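Local coordinates for protein ornithine decarboxylase (Entamoeba histolytica, PDB 4AIB) that probably catalyses the pyridoxal 5'-phosphate-dependent decarboxylation of L-ornithine to putrescine, the first step of polyamine synthesis from ornithine, as a homodimer, at residues 285-290 with 323-328; 313-318 with 351-356. All coordinates share one frame; numbering follows the deposited sequence.

Contact 1 (285-290 with 323-328); sequences KQIEYT and KMYESI
Strands 285-290 and 324-328 run parallel, their axes 4.7 Å apart at closest approach and splayed by 32°. I287 pairs with S327 and E288 with I328. Of the backbone bonds, I287 N to E326 O is weak at 3.4 Å, and I328 N reaches I287 O at 3.2 Å from above the carbonyl plane. Y289 N to I328 O is the shortest (2.8 Å) and straightest (169°), nearly along the C=O axis. On the face bearing I287 and S327, the tip of I287, CD1, reaches the Y325 ring 3.7 Å from CD2, its CG1 standing beside the backbone N and the chain extended beyond. The side chains of K285 and Y325 cross obliquely, K285 CG 3.8 Å from Y325 CE1. S327 OG lies at the edge of the Y289 ring, 3.5 Å from its CE2, while bonding back to Y325 O; Y289 OH is hydrogen-bonded to M348 N. On the other face E288 and I328 lie side by side, CG against CB; the E288 carboxylate continues to a salt bridge with R277 and a hydrogen bond with Y330 OH. The pair belongs to the β-sheet domain of this decarboxylase family, apart from the pyridoxal-binding barrel. Main-chain bonds set the register, the face with I287, Y325 and Y289 is largely apolar, and the buried E288 carboxylate is probably kept ionised by the guanidinium of R277.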
loop_
_atom_site.group_PDB
_atom_site.type_symbol
_atom_site.label_atom_id
_atom_site.label_comp_id
_atom_site.label_asym_id
_atom_site.label_seq_id
_atom_site.Cartn_x
_atom_site.Cartn_y
_atom_site.Cartn_z
ATOM N N LYS A 285 -25.633 -7.849 -20.513
ATOM C CA LYS A 285 -24.207 -7.534 -20.601
ATOM C C LYS A 285 -23.715 -6.539 -19.551
ATOM O O LYS A 285 -24.302 -5.470 -19.359
ATOM C CB LYS A 285 -23.842 -7.052 -22.015
ATOM C CG LYS A 285 -24.714 -5.927 -22.563
ATOM C CD LYS A 285 -24.776 -5.942 -24.085
ATOM C CE LYS A 285 -23.555 -5.296 -24.723
ATOM N NZ LYS A 285 -23.591 -5.397 -26.208
ATOM N N GLN A 286 -22.643 -6.922 -18.862
ATOM C CA GLN A 286 -21.879 -6.005 -18.023
ATOM C C GLN A 286 -20.564 -5.695 -18.733
ATOM O O GLN A 286 -20.025 -6.543 -19.448
ATOM C CB GLN A 286 -21.634 -6.588 -16.624
ATOM C CG GLN A 286 -21.011 -7.980 -16.589
ATOM C CD GLN A 286 -20.462 -8.357 -15.222
ATOM O OE1 GLN A 286 -20.886 -7.826 -14.194
ATOM N NE2 GLN A 286 -19.514 -9.288 -15.207
ATOM N N ILE A 287 -20.060 -4.477 -18.555
ATOM C CA ILE A 287 -18.846 -4.052 -19.252
ATOM C C ILE A 287 -17.718 -3.726 -18.274
ATOM O O ILE A 287 -17.846 -2.830 -17.438
ATOM C CB ILE A 287 -19.102 -2.855 -20.198
ATOM C CG1 ILE A 287 -20.401 -3.054 -20.991
ATOM C CG2 ILE A 287 -17.922 -2.676 -21.147
ATOM C CD1 ILE A 287 -20.898 -1.818 -21.712
ATOM N N GLU A 288 -16.619 -4.467 -18.392
ATOM C CA GLU A 288 -15.441 -4.265 -17.551
ATOM C C GLU A 288 -14.504 -3.224 -18.152
ATOM O O GLU A 288 -14.242 -3.229 -19.356
ATOM C CB GLU A 288 -14.694 -5.586 -17.343
ATOM C CG GLU A 288 -15.368 -6.538 -16.364
ATOM C CD GLU A 288 -14.810 -7.949 -16.433
ATOM O OE1 GLU A 288 -13.571 -8.105 -16.423
ATOM O OE2 GLU A 288 -15.613 -8.907 -16.486
ATOM N N TYR A 289 -14.003 -2.331 -17.304
ATOM C CA TYR A 289 -13.088 -1.281 -17.739
ATOM C C TYR A 289 -11.792 -1.298 -16.941
ATOM O O TYR A 289 -11.766 -1.718 -15.783
ATOM C CB TYR A 289 -13.755 0.093 -17.635
ATOM C CG TYR A 289 -14.921 0.282 -18.578
ATOM C CD1 TYR A 289 -14.717 0.677 -19.900
ATOM C CD2 TYR A 289 -16.230 0.070 -18.149
ATOM C CE1 TYR A 289 -15.783 0.852 -20.768
ATOM C CE2 TYR A 289 -17.304 0.243 -19.009
ATOM C CZ TYR A 289 -17.074 0.635 -20.316
ATOM O OH TYR A 289 -18.137 0.807 -21.174
ATOM N N THR A 290 -10.715 -0.849 -17.575
ATOM C CA THR A 290 -9.426 -0.752 -16.909
ATOM C C THR A 290 -8.971 0.703 -16.889
ATOM O O THR A 290 -8.614 1.281 -17.920
ATOM C CB THR A 290 -8.379 -1.678 -17.559
ATOM O OG1 THR A 290 -8.923 -2.999 -17.658
ATOM C CG2 THR A 290 -7.106 -1.728 -16.723
ATOM N N LYS A 323 -28.441 4.265 -22.729
ATOM C CA LYS A 323 -28.132 2.842 -22.522
ATOM C C LYS A 323 -27.106 2.622 -21.406
ATOM O O LYS A 323 -25.916 2.427 -21.668
ATOM C CB LYS A 323 -27.684 2.159 -23.827
ATOM C CG LYS A 323 -28.719 2.149 -24.949
ATOM C CD LYS A 323 -28.593 3.354 -25.876
ATOM C CE LYS A 323 -27.386 3.239 -26.797
ATOM N NZ LYS A 323 -27.175 4.477 -27.598
ATOM N N MET A 324 -27.578 2.662 -20.164
ATOM C CA MET A 324 -26.720 2.450 -19.003
ATOM C C MET A 324 -26.490 0.967 -18.719
ATOM O O MET A 324 -27.440 0.184 -18.645
ATOM C CB MET A 324 -27.301 3.144 -17.770
ATOM C CG MET A 324 -26.618 4.453 -17.405
ATOM S SD MET A 324 -26.763 5.753 -18.643
ATOM C CE MET A 324 -25.892 7.076 -17.807
ATOM N N TYR A 325 -25.221 0.598 -18.565
ATOM C CA TYR A 325 -24.833 -0.775 -18.252
ATOM C C TYR A 325 -24.087 -0.838 -16.920
ATOM O O TYR A 325 -23.377 0.102 -16.558
ATOM C CB TYR A 325 -23.949 -1.353 -19.363
ATOM C CG TYR A 325 -24.584 -1.352 -20.738
ATOM C CD1 TYR A 325 -25.503 -2.337 -21.103
ATOM C CD2 TYR A 325 -24.257 -0.375 -21.677
ATOM C CE1 TYR A 325 -26.085 -2.342 -22.362
ATOM C CE2 TYR A 325 -24.831 -0.374 -22.940
ATOM C CZ TYR A 325 -25.745 -1.357 -23.277
ATOM O OH TYR A 325 -26.319 -1.359 -24.527
ATOM N N GLU A 326 -24.255 -1.945 -16.197
ATOM C CA GLU A 326 -23.531 -2.169 -14.946
ATOM C C GLU A 326 -22.049 -2.376 -15.244
ATOM O O GLU A 326 -21.649 -3.414 -15.775
ATOM C CB GLU A 326 -24.107 -3.367 -14.184
ATOM C CG GLU A 326 -23.435 -3.634 -12.842
ATOM C CD GLU A 326 -23.937 -4.895 -12.157
ATOM O OE1 GLU A 326 -24.429 -5.810 -12.852
ATOM O OE2 GLU A 326 -23.834 -4.971 -10.914
ATOM N N SER A 327 -21.242 -1.375 -14.902
ATOM C CA SER A 327 -19.825 -1.375 -15.244
ATOM C C SER A 327 -18.929 -1.664 -14.044
ATOM O O SER A 327 -19.145 -1.127 -12.954
ATOM C CB SER A 327 -19.435 -0.043 -15.890
ATOM O OG SER A 327 -20.219 0.211 -17.045
ATOM N N ILE A 328 -17.935 -2.523 -14.265
ATOM C CA ILE A 328 -16.918 -2.854 -13.268
ATOM C C ILE A 328 -15.609 -2.177 -13.666
ATOM O O ILE A 328 -15.047 -2.468 -14.723
ATOM C CB ILE A 328 -16.686 -4.385 -13.166
ATOM C CG1 ILE A 328 -17.993 -5.139 -12.862
ATOM C CG2 ILE A 328 -15.587 -4.708 -12.156
ATOM C CD1 ILE A 328 -18.432 -5.132 -11.410
#

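Contact 2 (313-318 with 351-356); sequences CITQKV and GKDWLL
T315 is the hub between the irregular segment 313-318 and segment 351-356, which leads into strand 354-360. Its OG1 occupies the crowded position between backbone N and carbonyl carbon (chi1 41°), from which the hydroxyl donates to D353 OD1 at 2.6 Å and accepts from W354 N at 3.2 Å. The carboxylate is met on the anti lone pair of OD1, and OD2 turns to E349 N, so both oxygens of this buried group are engaged. D353 CG stands beside its own backbone N (chi1 -73°), which swings the acid toward the threonine. T315 CG2, beside the backbone N, lies 3.4 Å from K352 O and also packs near W354 CB and CD1. C313 SG, anti to its backbone N, lies 3.6 Å from D353 OD1. The side chains of I314 and L356 cross obliquely, I314 CD1 3.4 Å from L356 CB, an apolar contact; I314 N makes only a weak bond to W354 O. Threonine and aspartate thus tie the connection after strand 312-313 to the mixed sheet of the β-sheet domain, away from the predicted active-site residues. Around this junction, I314 and W354 pack on helix 6-16, W354 and L356 on V270 of strand 267-281, and C313 on L345 of strand 341-346.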
loop_
_atom_site.group_PDB
_atom_site.type_symbol
_atom_site.label_atom_id
_atom_site.label_comp_id
_atom_site.label_asym_id
_atom_site.label_seq_id
_atom_site.Cartn_x
_atom_site.Cartn_y
_atom_site.Cartn_z
ATOM N N CYS A 313 -18.924 9.445 -16.146
ATOM C CA CYS A 313 -18.272 9.598 -17.441
ATOM C C CYS A 313 -18.459 11.018 -17.964
ATOM O O CYS A 313 -19.528 11.372 -18.465
ATOM C CB CYS A 313 -18.809 8.577 -18.443
ATOM S SG CYS A 313 -18.074 8.732 -20.083
ATOM N N ILE A 314 -17.398 11.814 -17.850
ATOM C CA ILE A 314 -17.428 13.250 -18.140
ATOM C C ILE A 314 -17.436 13.584 -19.636
ATOM O O ILE A 314 -18.041 14.577 -20.058
ATOM C CB ILE A 314 -16.271 13.969 -17.391
ATOM C CG1 ILE A 314 -16.781 14.612 -16.102
ATOM C CG2 ILE A 314 -15.606 15.042 -18.239
ATOM C CD1 ILE A 314 -17.268 13.631 -15.061
ATOM N N THR A 315 -16.775 12.740 -20.424
ATOM C CA THR A 315 -16.583 12.964 -21.859
ATOM C C THR A 315 -17.878 12.964 -22.670
ATOM O O THR A 315 -17.995 13.702 -23.652
ATOM C CB THR A 315 -15.627 11.918 -22.455
ATOM O OG1 THR A 315 -15.923 10.637 -21.885
ATOM C CG2 THR A 315 -14.183 12.283 -22.147
ATOM N N GLN A 316 -18.838 12.135 -22.266
ATOM C CA GLN A 316 -20.157 12.113 -22.899
ATOM C C GLN A 316 -21.268 12.400 -21.889
ATOM O O GLN A 316 -21.323 11.789 -20.819
ATOM C CB GLN A 316 -20.406 10.792 -23.644
ATOM C CG GLN A 316 -20.213 9.526 -22.815
ATOM C CD GLN A 316 -20.492 8.250 -23.590
ATOM O OE1 GLN A 316 -20.940 7.256 -23.018
ATOM N NE2 GLN A 316 -20.228 8.268 -24.893
ATOM N N LYS A 317 -22.138 13.344 -22.236
ATOM C CA LYS A 317 -23.245 13.741 -21.371
ATOM C C LYS A 317 -24.414 12.772 -21.525
ATOM O O LYS A 317 -24.773 12.392 -22.641
ATOM C CB LYS A 317 -23.680 15.180 -21.686
ATOM C CG LYS A 317 -24.475 15.867 -20.581
ATOM C CD LYS A 317 -25.978 15.715 -20.777
ATOM C CE LYS A 317 -26.759 16.178 -19.557
ATOM N NZ LYS A 317 -26.731 17.657 -19.380
ATOM N N VAL A 318 -24.998 12.379 -20.395
ATOM C CA VAL A 318 -26.126 11.446 -20.381
ATOM C C VAL A 318 -27.405 12.084 -20.932
ATOM O O VAL A 318 -27.919 13.061 -20.380
ATOM C CB VAL A 318 -26.355 10.825 -18.972
ATOM C CG1 VAL A 318 -26.371 11.891 -17.881
ATOM C CG2 VAL A 318 -27.627 9.987 -18.940
ATOM N N GLY A 351 -9.582 5.379 -24.710
ATOM C CA GLY A 351 -8.811 6.339 -25.494
ATOM C C GLY A 351 -9.607 7.589 -25.825
ATOM O O GLY A 351 -9.041 8.608 -26.224
ATOM N N LYS A 352 -10.926 7.506 -25.655
ATOM C CA LYS A 352 -11.821 8.623 -25.941
ATOM C C LYS A 352 -12.547 9.092 -24.680
ATOM O O LYS A 352 -12.666 10.295 -24.442
ATOM C CB LYS A 352 -12.822 8.237 -27.041
ATOM C CG LYS A 352 -13.568 9.401 -27.684
ATOM C CD LYS A 352 -14.924 9.641 -27.035
ATOM C CE LYS A 352 -15.658 10.801 -27.689
ATOM N NZ LYS A 352 -16.987 11.039 -27.060
ATOM N N ASP A 353 -13.022 8.139 -23.879
ATOM C CA ASP A 353 -13.805 8.440 -22.680
ATOM C C ASP A 353 -12.965 8.505 -21.405
ATOM O O ASP A 353 -11.971 7.790 -21.265
ATOM C CB ASP A 353 -14.950 7.435 -22.516
ATOM C CG ASP A 353 -16.072 7.655 -23.516
ATOM O OD1 ASP A 353 -16.767 8.690 -23.424
ATOM O OD2 ASP A 353 -16.268 6.789 -24.392
ATOM N N TRP A 354 -13.383 9.371 -20.482
ATOM C CA TRP A 354 -12.671 9.601 -19.225
ATOM C C TRP A 354 -13.586 9.523 -18.032
ATOM O O TRP A 354 -14.802 9.712 -18.148
ATOM C CB TRP A 354 -11.973 10.958 -19.250
ATOM C CG TRP A 354 -10.716 11.003 -20.089
ATOM C CD1 TRP A 354 -10.605 10.843 -21.468
ATOM C CD2 TRP A 354 -9.341 11.249 -19.626
ATOM N NE1 TRP A 354 -9.300 10.958 -21.873
ATOM C CE2 TRP A 354 -8.491 11.202 -20.822
ATOM C CE3 TRP A 354 -8.752 11.489 -18.388
ATOM C CZ2 TRP A 354 -7.118 11.391 -20.756
ATOM C CZ3 TRP A 354 -7.365 11.676 -18.336
ATOM C CH2 TRP A 354 -6.570 11.629 -19.492
ATOM N N LEU A 355 -12.998 9.245 -16.871
ATOM C CA LEU A 355 -13.735 9.142 -15.615
ATOM C C LEU A 355 -13.267 10.200 -14.627
ATOM O O LEU A 355 -12.067 10.395 -14.449
ATOM C CB LEU A 355 -13.539 7.755 -14.994
ATOM C CG LEU A 355 -14.401 6.559 -15.407
ATOM C CD1 LEU A 355 -14.211 6.173 -16.865
ATOM C CD2 LEU A 355 -14.082 5.375 -14.510
ATOM N N LEU A 356 -14.216 10.882 -13.990
ATOM C CA LEU A 356 -13.898 11.795 -12.896
ATOM C C LEU A 356 -14.360 11.209 -11.567
ATOM O O LEU A 356 -15.547 10.940 -11.377
ATOM C CB LEU A 356 -14.519 13.182 -13.123
ATOM C CG LEU A 356 -14.612 14.180 -11.955
ATOM C CD1 LEU A 356 -13.245 14.699 -11.530
ATOM C CD2 LEU A 356 -15.528 15.343 -12.307
#

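From the N terminus the chain passes helix 6-16 and the pyridoxal-binding barrel before reaching strand 284-291, the first half of contact 1. It then runs through 313-318, the first half of contact 2, comes back to 324-330 to close contact 1, and continues through strand 341-346 to 351-356, closing contact 2. The two loops therefore cross, each spanning 32 intervening residues. Both contacts reach the same mixed sheet, with centres about 14 Å apart; contact 1 pairs strands within it, whereas contact 2 ties the connection following 312-313 to strand 354-360, beside helix 6-16. They meet directly where M324 CE packs on V318 CG2.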